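Local structure of uncharacterized conserved protein (Geobacillus kaustophilus, 2R5X) at residues A[15-20]-A[69-74]; A[8-13]-A[111-116]; A[54-59]-A[77-82]; A[19-24]-A[40-45]. The protein is of unknown function and is a small alpha/beta member of the YugN-like family, with two helices packed on a curled antiparallel sheet. The protein carries 1 engineered substitution. One frame throughout, in Å; residues are numbered along the deposited sequence. Where two conformers were deposited one is given.

Overall arrangement
Along the chain the segments interleave: contact 2 joins the loop 8-13 to the C-terminal helix 99-117 and so closes a loop within which the other three contacts lie. Contact 1 pairs strand 14-16 with the start of strand 71-84, and contact 3 pairs the later part of that strand with strand 51-61; the two contact centres are about 18 Å apart. Contact 4 lays helix 17-26, which contact 1 also uses, on strand 39-48, the other neighbour of strand 51-61. Centres of contacts 3 and 4 are about 11 Å apart, joined by the salt bridge of R56 with D43. Together they show one antiparallel sheet carrying two helices that also touch each other.

Contact 1 of 4, residues A[15-20]-A[69-74]; sequences VELSRL and RYALIK
A strand that turns directly into a helix is held at the edge of an antiparallel sheet: strand 14-16 pairs with strand 71-84, and helix 17-26 starts at L17, with E16 in the N-cap position. Backbone bonds set the register. V15 and I73 form a hydrogen-bonded pair, V15 N reaching I73 O at 3.0 Å and I73 N returning to V15 O at 2.7 Å. From the first helical residue, L17 N adds one more bond of the strand pattern, to A71 O at 2.9 Å.

Apolar contacts lie beneath the helix. The CB of L17 rests on I73 CG1, 3.9 Å away, and near the methyl of A71, while L20, almost a full turn on, crosses I73 at about a right angle and sets its CD2 on I73 CG2. V40 and Y42 of strand 39-48 extend this packing.

Polar and aromatic contacts gather round E16. Its extended chain, CG anti to the backbone N (chi1 -168°), runs past Y70, whose ring turns its edge to the carboxylate with the two planes perpendicular. Its OE2 accepts a weak bond from S18 OG and makes a salt bridge with R69 NH1 at 3.4 Å. An alanine here would lose the salt bridge and the packing on Y70, and probably loosen the already poorly ordered R69 and Y70. E16 CA makes a CA-H...O contact with A71 O, 3.3 Å.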
# COMPACT_ATOMS: atom_id res chain seq x y z
N VAL A 15 8.52 -8.81 -4.93
CA VAL A 15 8.28 -9.65 -3.76
C VAL A 15 7.18 -10.68 -4.04
O VAL A 15 6.25 -10.42 -4.81
CB VAL A 15 7.96 -8.77 -2.48
CG1 VAL A 15 6.72 -7.89 -2.69
CG2 VAL A 15 7.84 -9.61 -1.21
N GLU A 16 7.31 -11.87 -3.45
CA GLU A 16 6.27 -12.89 -3.52
C GLU A 16 5.02 -12.43 -2.76
O GLU A 16 5.14 -11.86 -1.68
CB GLU A 16 6.78 -14.23 -2.96
CG GLU A 16 5.86 -15.41 -3.26
CD GLU A 16 6.45 -16.75 -2.87
OE1 GLU A 16 7.69 -16.89 -2.91
OE2 GLU A 16 5.67 -17.67 -2.53
N LEU A 17 3.85 -12.70 -3.34
CA LEU A 17 2.56 -12.21 -2.84
C LEU A 17 2.23 -12.65 -1.40
O LEU A 17 1.77 -11.84 -0.60
CB LEU A 17 1.42 -12.59 -3.80
CG LEU A 17 -0.03 -12.22 -3.45
CD1 LEU A 17 -0.21 -10.73 -3.21
CD2 LEU A 17 -0.97 -12.68 -4.54
N SER A 18 2.47 -13.93 -1.10
CA SER A 18 2.23 -14.47 0.24
C SER A 18 3.04 -13.72 1.31
O SER A 18 2.55 -13.46 2.41
CB SER A 18 2.56 -15.96 0.29
OG SER A 18 3.90 -16.19 -0.09
N ARG A 19 4.27 -13.38 0.96
CA ARG A 19 5.16 -12.63 1.84
C ARG A 19 4.71 -11.17 1.96
O ARG A 19 4.81 -10.58 3.03
CB ARG A 19 6.60 -12.72 1.34
CG ARG A 19 7.09 -14.16 1.17
CD ARG A 19 8.60 -14.24 1.05
NE ARG A 19 9.04 -15.61 0.83
CZ ARG A 19 10.30 -16.02 0.90
NH1 ARG A 19 11.28 -15.17 1.19
NH2 ARG A 19 10.59 -17.29 0.68
N LEU A 20 4.20 -10.61 0.86
CA LEU A 20 3.64 -9.26 0.86
C LEU A 20 2.39 -9.17 1.74
O LEU A 20 2.29 -8.28 2.59
CB LEU A 20 3.34 -8.77 -0.57
CG LEU A 20 2.79 -7.34 -0.71
CD1 LEU A 20 3.76 -6.31 -0.13
CD2 LEU A 20 2.46 -7.03 -2.16
N ARG A 69 -1.15 -18.22 -4.67
CA ARG A 69 -0.28 -18.09 -3.50
C ARG A 69 1.10 -17.60 -3.93
O ARG A 69 1.63 -16.64 -3.36
CB ARG A 69 -0.18 -19.43 -2.76
CG ARG A 69 0.56 -19.36 -1.43
CD ARG A 69 1.15 -20.72 -1.07
NE ARG A 69 1.95 -20.67 0.15
CZ ARG A 69 3.24 -20.35 0.19
NH1 ARG A 69 3.90 -20.05 -0.92
NH2 ARG A 69 3.87 -20.33 1.36
N TYR A 70 1.67 -18.26 -4.94
CA TYR A 70 2.86 -17.73 -5.60
C TYR A 70 2.49 -16.82 -6.75
O TYR A 70 1.99 -17.26 -7.79
CB TYR A 70 3.82 -18.83 -6.08
CG TYR A 70 4.94 -18.27 -6.94
CD1 TYR A 70 5.90 -17.42 -6.40
CD2 TYR A 70 5.01 -18.57 -8.30
CE1 TYR A 70 6.92 -16.89 -7.19
CE2 TYR A 70 6.02 -18.05 -9.10
CZ TYR A 70 6.97 -17.20 -8.54
OH TYR A 70 7.98 -16.68 -9.32
N ALA A 71 2.75 -15.53 -6.55
CA ALA A 71 2.76 -14.54 -7.61
C ALA A 71 3.90 -13.60 -7.26
O ALA A 71 4.19 -13.38 -6.09
CB ALA A 71 1.45 -13.79 -7.65
N LEU A 72 4.59 -13.08 -8.27
CA LEU A 72 5.62 -12.09 -8.02
C LEU A 72 5.02 -10.71 -8.24
O LEU A 72 4.46 -10.42 -9.30
CB LEU A 72 6.86 -12.33 -8.90
CG LEU A 72 8.16 -11.63 -8.48
CD1 LEU A 72 8.71 -12.21 -7.18
CD2 LEU A 72 9.20 -11.72 -9.58
N ILE A 73 5.13 -9.86 -7.22
CA ILE A 73 4.49 -8.55 -7.21
C ILE A 73 5.52 -7.42 -7.36
O ILE A 73 6.50 -7.35 -6.61
CB ILE A 73 3.61 -8.35 -5.93
CG1 ILE A 73 2.58 -9.49 -5.77
CG2 ILE A 73 2.90 -6.98 -5.92
CD1 ILE A 73 1.62 -9.71 -6.96
N LYS A 74 5.31 -6.57 -8.36
CA LYS A 74 6.10 -5.34 -8.48
C LYS A 74 5.25 -4.16 -7.97
O LYS A 74 4.20 -3.85 -8.55
CB LYS A 74 6.57 -5.14 -9.93
CG LYS A 74 7.61 -4.04 -10.15
CD LYS A 74 6.98 -2.65 -10.26
CE LYS A 74 7.98 -1.56 -10.52
NZ LYS A 74 7.37 -0.23 -10.25

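Contact 2 of 4, residues A[8-13]-A[111-116]; sequences TGLENQ and QVKSEL
K113 reaches from helix 99-117 across to the loop 8-13 and ends between two oxygens. Its CG stands anti to the backbone N, and a bend at chi2 (67°) turns the rest of the chain along the loop, so that CG passes T8 O at 3.5 Å. At the tip, NZ donates to Q13 OE1 at 2.6 Å, nearly along the C=O axis, and to G9 O at 2.8 Å, this time from well above the carbonyl plane. Q13 crosses the lysine obliquely, its own chain bent at chi2 to bring the amide round; its NE2 lies 3.7 Å from L116 CD1. A weak, long ion pair with E117 adds a further partner for the ammonium.

L10 crosses both V112 and L116 at about a right angle. Its CD2 makes the closer contacts, 3.7 Å from L116 CD1 and 3.8 Å from V112 CG1, and also lies against K113 at CA, while CD1 touches V112 CG1. L75, P78 and L109 continue the apolar surroundings of this leucine.

Within the loop, T8 OG1 accepts from L10 N at 3.2 Å, closing a turn. G9, inside this turn, has phi 88°; a CB would be jammed against the carbonyl O of T8 and lie tight against K113 CE. The arrangement is an ST turn in the connection between strands 3-4 and 14-16, strapped to the C-terminal helix by a lysine.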
# COMPACT_ATOMS: atom_id res chain seq x y z
N THR A 8 10.18 6.23 -1.53
CA THR A 8 10.06 5.23 -0.46
C THR A 8 10.98 4.03 -0.73
O THR A 8 11.30 3.27 0.17
CB THR A 8 8.61 4.69 -0.35
OG1 THR A 8 8.26 4.02 -1.57
CG2 THR A 8 7.61 5.82 -0.04
N GLY A 9 11.37 3.87 -1.99
CA GLY A 9 12.17 2.72 -2.42
C GLY A 9 11.37 1.50 -2.84
O GLY A 9 11.95 0.50 -3.28
N LEU A 10 10.05 1.57 -2.71
CA LEU A 10 9.18 0.40 -2.89
C LEU A 10 9.11 -0.09 -4.34
O LEU A 10 8.99 -1.29 -4.59
CB LEU A 10 7.77 0.66 -2.34
CG LEU A 10 7.68 0.82 -0.81
CD1 LEU A 10 6.25 1.03 -0.34
CD2 LEU A 10 8.29 -0.36 -0.11
N GLU A 11 9.21 0.85 -5.28
CA GLU A 11 9.08 0.54 -6.70
C GLU A 11 10.32 -0.14 -7.29
O GLU A 11 10.32 -0.50 -8.47
CB GLU A 11 8.77 1.82 -7.51
CG GLU A 11 7.67 2.72 -6.95
CD GLU A 11 8.19 3.87 -6.10
OE1 GLU A 11 9.12 3.66 -5.29
OE2 GLU A 11 7.67 5.00 -6.22
N ASN A 12 11.36 -0.32 -6.47
CA ASN A 12 12.67 -0.78 -6.94
C ASN A 12 12.95 -2.27 -6.73
O ASN A 12 13.99 -2.77 -7.19
CB ASN A 12 13.80 0.06 -6.31
CG ASN A 12 13.71 1.54 -6.66
OD1 ASN A 12 13.31 1.91 -7.77
ND2 ASN A 12 14.10 2.39 -5.72
N GLN A 13 12.05 -2.96 -6.05
CA GLN A 13 12.21 -4.40 -5.84
C GLN A 13 10.88 -5.15 -5.87
O GLN A 13 9.82 -4.59 -5.59
CB GLN A 13 13.02 -4.70 -4.56
CG GLN A 13 12.20 -4.88 -3.27
CD GLN A 13 11.55 -3.60 -2.80
OE1 GLN A 13 12.22 -2.64 -2.41
NE2 GLN A 13 10.22 -3.57 -2.81
N GLN A 111 8.27 1.46 7.30
CA GLN A 111 8.27 0.12 7.87
C GLN A 111 7.83 -0.95 6.87
O GLN A 111 8.25 -2.09 6.99
CB GLN A 111 7.52 0.04 9.21
CG GLN A 111 6.02 0.24 9.17
CD GLN A 111 5.42 0.44 10.55
OE1 GLN A 111 4.80 1.47 10.83
NE2 GLN A 111 5.61 -0.53 11.42
N VAL A 112 7.03 -0.57 5.88
CA VAL A 112 6.78 -1.47 4.74
C VAL A 112 8.12 -1.80 4.08
O VAL A 112 8.46 -2.96 3.90
CB VAL A 112 5.78 -0.86 3.71
CG1 VAL A 112 5.74 -1.69 2.43
CG2 VAL A 112 4.38 -0.77 4.29
N LYS A 113 8.89 -0.76 3.75
CA LYS A 113 10.19 -0.91 3.10
C LYS A 113 11.19 -1.74 3.94
O LYS A 113 11.85 -2.62 3.39
CB LYS A 113 10.76 0.47 2.74
CG LYS A 113 12.14 0.45 2.08
CD LYS A 113 12.12 -0.17 0.69
CE LYS A 113 13.53 -0.32 0.15
NZ LYS A 113 13.56 -0.70 -1.28
N SER A 114 11.25 -1.46 5.24
CA SER A 114 12.13 -2.16 6.18
C SER A 114 11.81 -3.65 6.26
O SER A 114 12.71 -4.49 6.28
CB SER A 114 12.03 -1.54 7.58
OG SER A 114 12.83 -2.23 8.52
N GLU A 115 10.52 -3.97 6.31
CA GLU A 115 10.07 -5.37 6.33
C GLU A 115 10.39 -6.12 5.03
O GLU A 115 10.70 -7.30 5.06
CB GLU A 115 8.57 -5.49 6.65
CG GLU A 115 8.18 -5.14 8.09
CD GLU A 115 9.05 -5.82 9.14
OE1 GLU A 115 9.00 -7.06 9.26
OE2 GLU A 115 9.79 -5.10 9.84
N LEU A 116 10.31 -5.42 3.90
CA LEU A 116 10.63 -6.03 2.61
C LEU A 116 12.13 -6.26 2.44
O LEU A 116 12.55 -7.25 1.84
CB LEU A 116 10.07 -5.21 1.44
CG LEU A 116 8.54 -5.13 1.26
CD1 LEU A 116 8.21 -4.07 0.23
CD2 LEU A 116 7.91 -6.45 0.85

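Contact 3 of 4, residues A[54-59]-A[77-82]; sequences YLRVQG and TPIMGK. Engineered in segment 77-82: M80 (natural residue Leu).
Strands 51-61 and 71-84 form a beta hairpin within the antiparallel sheet, and this contact is part of its paired body. Y54 with G81 and R56 with I79 are hydrogen-bonded pairs, with L55 and M80 as the non-hydrogen-bonded pair between them. R56 N meets I79 O at 2.8 Å in an almost straight bond (173°), nearly along the C=O axis, and I79 N returns to R56 O at 3.0 Å. Y54 and G81 are bonded in both directions as well, though Y54 N comes to G81 O from above the carbonyl plane.

The Y54 ring lies across the neighbouring strand. With CG between the backbone N and the carbonyl carbon (chi1 54°), it is laid over G81, whose CA stands 3.7 Å from the ring centroid in a CH-pi contact over the face. Any CB on residue 81 would collide with Y54 CZ. An alanine at Y54 would probably uncover the G81 backbone, since the ring that lies over it would be gone.

On the same face R56 and I79 run side by side, CB to CG1 at 3.7 Å. Y54 CE1 lies over one face of the R56 guanidinium, which makes a salt bridge with D43 of strand 39-48. L55 and M80, the latter an engineered substitution for leucine, lie on the opposite face and touch F5; M80 also meets L101 and C105 of helix 99-117, while V57 and P78 meet L109. Beside the loop residues 77-78, a water lies 2.9 Å from both R56 O and T77 O.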
# COMPACT_ATOMS: atom_id res chain seq x y z
N TYR A 54 -7.12 7.19 3.24
CA TYR A 54 -6.61 5.83 3.09
C TYR A 54 -5.24 5.80 2.42
O TYR A 54 -5.03 6.41 1.37
CB TYR A 54 -7.63 4.90 2.40
CG TYR A 54 -8.14 5.38 1.05
CD1 TYR A 54 -7.53 4.97 -0.13
CD2 TYR A 54 -9.26 6.22 0.97
CE1 TYR A 54 -8.00 5.40 -1.37
CE2 TYR A 54 -9.74 6.66 -0.27
CZ TYR A 54 -9.11 6.24 -1.43
OH TYR A 54 -9.59 6.66 -2.64
N LEU A 55 -4.31 5.11 3.06
CA LEU A 55 -2.98 4.91 2.51
C LEU A 55 -3.03 3.67 1.63
O LEU A 55 -3.27 2.57 2.11
CB LEU A 55 -1.95 4.74 3.64
CG LEU A 55 -0.48 4.44 3.29
CD1 LEU A 55 0.10 5.49 2.33
CD2 LEU A 55 0.34 4.35 4.56
N ARG A 56 -2.80 3.86 0.33
CA ARG A 56 -2.97 2.77 -0.63
C ARG A 56 -1.64 2.30 -1.19
O ARG A 56 -0.90 3.08 -1.79
CB ARG A 56 -3.91 3.21 -1.76
CG ARG A 56 -4.06 2.19 -2.89
CD ARG A 56 -5.35 2.41 -3.68
NE ARG A 56 -6.55 2.08 -2.91
CZ ARG A 56 -7.77 1.91 -3.42
NH1 ARG A 56 -7.98 2.03 -4.72
NH2 ARG A 56 -8.78 1.61 -2.62
N VAL A 57 -1.36 1.01 -1.00
CA VAL A 57 -0.18 0.36 -1.59
C VAL A 57 -0.68 -0.65 -2.63
O VAL A 57 -1.57 -1.45 -2.36
CB VAL A 57 0.70 -0.32 -0.52
CG1 VAL A 57 1.87 -1.08 -1.15
CG2 VAL A 57 1.22 0.72 0.46
N GLN A 58 -0.10 -0.59 -3.82
CA GLN A 58 -0.58 -1.37 -4.94
C GLN A 58 0.60 -1.97 -5.68
O GLN A 58 1.68 -1.38 -5.73
CB GLN A 58 -1.37 -0.46 -5.88
CG GLN A 58 -2.41 -1.17 -6.71
CD GLN A 58 -3.32 -0.20 -7.43
OE1 GLN A 58 -2.85 0.76 -8.04
NE2 GLN A 58 -4.62 -0.45 -7.38
N GLY A 59 0.38 -3.15 -6.24
CA GLY A 59 1.37 -3.82 -7.06
C GLY A 59 0.70 -4.65 -8.15
O GLY A 59 -0.44 -5.06 -8.00
N THR A 77 3.93 3.27 -7.02
CA THR A 77 4.07 4.39 -6.11
C THR A 77 2.85 4.48 -5.19
O THR A 77 1.71 4.53 -5.68
CB THR A 77 4.28 5.70 -6.89
OG1 THR A 77 5.43 5.55 -7.73
CG2 THR A 77 4.50 6.90 -5.95
N PRO A 78 3.08 4.45 -3.86
CA PRO A 78 1.98 4.54 -2.90
C PRO A 78 1.28 5.88 -2.95
O PRO A 78 1.91 6.90 -3.24
CB PRO A 78 2.67 4.36 -1.54
CG PRO A 78 3.96 3.68 -1.87
CD PRO A 78 4.37 4.30 -3.17
N ILE A 79 -0.03 5.86 -2.69
CA ILE A 79 -0.84 7.07 -2.70
C ILE A 79 -1.64 7.24 -1.41
O ILE A 79 -1.81 6.27 -0.66
CB ILE A 79 -1.80 7.16 -3.93
CG1 ILE A 79 -2.84 6.04 -3.93
CG2 ILE A 79 -1.02 7.17 -5.24
CD1 ILE A 79 -4.20 6.45 -4.47
N MET A 80 -2.09 8.46 -1.14
CA MET A 80 -3.10 8.70 -0.10
C MET A 80 -4.36 9.25 -0.74
O MET A 80 -4.37 10.35 -1.29
CB MET A 80 -2.60 9.66 0.99
CG MET A 80 -3.28 9.44 2.34
SD MET A 80 -3.07 10.73 3.59
CE MET A 80 -1.36 11.16 3.49
N GLY A 81 -5.43 8.47 -0.66
CA GLY A 81 -6.75 8.91 -1.12
C GLY A 81 -7.56 9.55 -0.01
O GLY A 81 -7.27 9.38 1.18
N LYS A 82 -8.60 10.28 -0.41
CA LYS A 82 -9.43 11.02 0.51
C LYS A 82 -10.90 10.84 0.14
O LYS A 82 -11.29 11.06 -1.01
CB LYS A 82 -9.06 12.50 0.44
CG LYS A 82 -9.82 13.40 1.39
CD LYS A 82 -9.54 14.85 1.08
CE LYS A 82 -9.70 15.71 2.31
NZ LYS A 82 -9.38 17.14 2.03
O HOH W 1 -0.45 2.85 -4.67

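Contact 4 of 4, residues A[19-24]-A[40-45]; sequences RLDDIM and VTYDRK
Y42 reaches from strand 39-48 to helix 17-26, and nearly all of the contact is made along its length. The chain leaves CA toward the helix with CG anti to the carbonyl carbon (chi1 -53°), and CB already has M24 SD 3.9 Å away. From CG onward M24 lies over one ring face, crossing it at about a right angle. Its CG stands 3.5 Å from the ring centroid, nearly along the normal, in a CH-pi contact. The bend at its chi2 keeps the sulfur over the same face, SD being 4.2 Å from the centroid in a Met-aromatic contact, and chi3 directs CE. CD1 is the ring atom nearest to M24 CG, also at 3.5 Å.

Further out, CE2 meets L20 CD2 obliquely at 3.6 Å, whereas CE1 has D21 OD1 at the ring edge, in plane and 3.2 Å away. At the tip the hydroxyl donates to D21: Y42 OH to D21 OD1 is 3.0 Å, reached from above the carboxylate plane, with the ring and carboxylate planes 74° apart. The other oxygen of D21 makes a salt bridge with R31, so the carboxylate that receives the phenol is itself held, and this neighbouring positive charge would probably favour its ionised state.

V40 adds a looser touch on L20. Helix and strand segments run nearly parallel, 8° apart with axes 10.4 Å from each other; R31 of strand 30-32 lies beside Y42, F29 touches both Y42 and M24, and V112 of helix 99-117 meets M24.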
# COMPACT_ATOMS: atom_id res chain seq x y z
N ARG A 19 4.27 -13.38 0.96
CA ARG A 19 5.16 -12.63 1.84
C ARG A 19 4.71 -11.17 1.96
O ARG A 19 4.81 -10.58 3.03
CB ARG A 19 6.60 -12.72 1.34
CG ARG A 19 7.09 -14.16 1.17
CD ARG A 19 8.60 -14.24 1.05
NE ARG A 19 9.04 -15.61 0.83
CZ ARG A 19 10.30 -16.02 0.90
NH1 ARG A 19 11.28 -15.17 1.19
NH2 ARG A 19 10.59 -17.29 0.68
N LEU A 20 4.20 -10.61 0.86
CA LEU A 20 3.64 -9.26 0.86
C LEU A 20 2.39 -9.17 1.74
O LEU A 20 2.29 -8.28 2.59
CB LEU A 20 3.34 -8.77 -0.57
CG LEU A 20 2.79 -7.34 -0.71
CD1 LEU A 20 3.76 -6.31 -0.13
CD2 LEU A 20 2.46 -7.03 -2.16
N ASP A 21 1.47 -10.12 1.53
CA ASP A 21 0.23 -10.25 2.30
C ASP A 21 0.45 -10.29 3.82
O ASP A 21 -0.25 -9.60 4.56
CB ASP A 21 -0.53 -11.52 1.88
CG ASP A 21 -1.49 -11.28 0.73
OD1 ASP A 21 -2.07 -10.18 0.63
OD2 ASP A 21 -1.69 -12.22 -0.08
N ASP A 22 1.42 -11.10 4.25
CA ASP A 22 1.76 -11.20 5.67
C ASP A 22 2.22 -9.85 6.22
O ASP A 22 1.76 -9.43 7.28
CB ASP A 22 2.82 -12.28 5.89
CG ASP A 22 2.23 -13.69 5.89
OD1 ASP A 22 1.14 -13.88 6.48
OD2 ASP A 22 2.87 -14.60 5.32
N ILE A 23 3.11 -9.19 5.49
CA ILE A 23 3.65 -7.89 5.87
C ILE A 23 2.55 -6.83 5.99
O ILE A 23 2.47 -6.12 7.00
CB ILE A 23 4.79 -7.43 4.91
CG1 ILE A 23 6.05 -8.26 5.18
CG2 ILE A 23 5.10 -5.94 5.07
CD1 ILE A 23 7.09 -8.18 4.10
N MET A 24 1.67 -6.75 4.99
CA MET A 24 0.58 -5.76 4.95
C MET A 24 -0.42 -5.88 6.08
O MET A 24 -0.80 -4.87 6.69
CB MET A 24 -0.17 -5.86 3.62
CG MET A 24 0.63 -5.47 2.40
SD MET A 24 1.00 -3.72 2.29
CE MET A 24 2.69 -3.85 2.67
N VAL A 40 -2.81 -6.13 -7.11
CA VAL A 40 -3.18 -6.30 -5.70
C VAL A 40 -3.09 -4.94 -5.01
O VAL A 40 -2.17 -4.17 -5.26
CB VAL A 40 -2.32 -7.37 -4.94
CG1 VAL A 40 -2.58 -8.76 -5.50
CG2 VAL A 40 -0.82 -7.04 -4.97
N THR A 41 -4.07 -4.66 -4.15
CA THR A 41 -4.22 -3.36 -3.52
C THR A 41 -4.45 -3.53 -2.02
O THR A 41 -5.22 -4.40 -1.60
CB THR A 41 -5.42 -2.61 -4.13
OG1 THR A 41 -5.28 -2.57 -5.56
CG2 THR A 41 -5.49 -1.20 -3.61
N TYR A 42 -3.78 -2.70 -1.22
CA TYR A 42 -3.92 -2.73 0.23
C TYR A 42 -4.18 -1.33 0.75
O TYR A 42 -3.47 -0.40 0.39
CB TYR A 42 -2.65 -3.25 0.88
CG TYR A 42 -2.16 -4.57 0.36
CD1 TYR A 42 -2.54 -5.77 0.95
CD2 TYR A 42 -1.30 -4.62 -0.74
CE1 TYR A 42 -2.06 -6.98 0.48
CE2 TYR A 42 -0.84 -5.82 -1.24
CZ TYR A 42 -1.22 -7.00 -0.63
OH TYR A 42 -0.74 -8.18 -1.12
N ASP A 43 -5.19 -1.19 1.59
CA ASP A 43 -5.55 0.11 2.15
C ASP A 43 -5.38 0.11 3.66
O ASP A 43 -5.77 -0.85 4.32
CB ASP A 43 -7.00 0.47 1.84
CG ASP A 43 -7.20 0.97 0.43
OD1 ASP A 43 -6.21 1.13 -0.31
OD2 ASP A 43 -8.38 1.20 0.07
N ARG A 44 -4.81 1.18 4.19
CA ARG A 44 -4.86 1.43 5.63
C ARG A 44 -5.65 2.71 5.84
O ARG A 44 -5.27 3.78 5.35
CB ARG A 44 -3.48 1.54 6.25
CG ARG A 44 -3.54 1.66 7.76
CD ARG A 44 -2.18 1.77 8.38
NE ARG A 44 -2.28 2.24 9.76
CZ ARG A 44 -1.39 1.98 10.71
NH1 ARG A 44 -0.33 1.24 10.45
NH2 ARG A 44 -1.57 2.46 11.93
N LYS A 45 -6.74 2.58 6.58
CA LYS A 45 -7.70 3.67 6.74
C LYS A 45 -7.41 4.50 7.98
O LYS A 45 -7.10 3.98 9.05
CB LYS A 45 -9.13 3.12 6.82
CG LYS A 45 -9.62 2.48 5.53
CD LYS A 45 -10.82 1.58 5.80
CE LYS A 45 -11.47 1.09 4.51
NZ LYS A 45 -10.58 0.25 3.66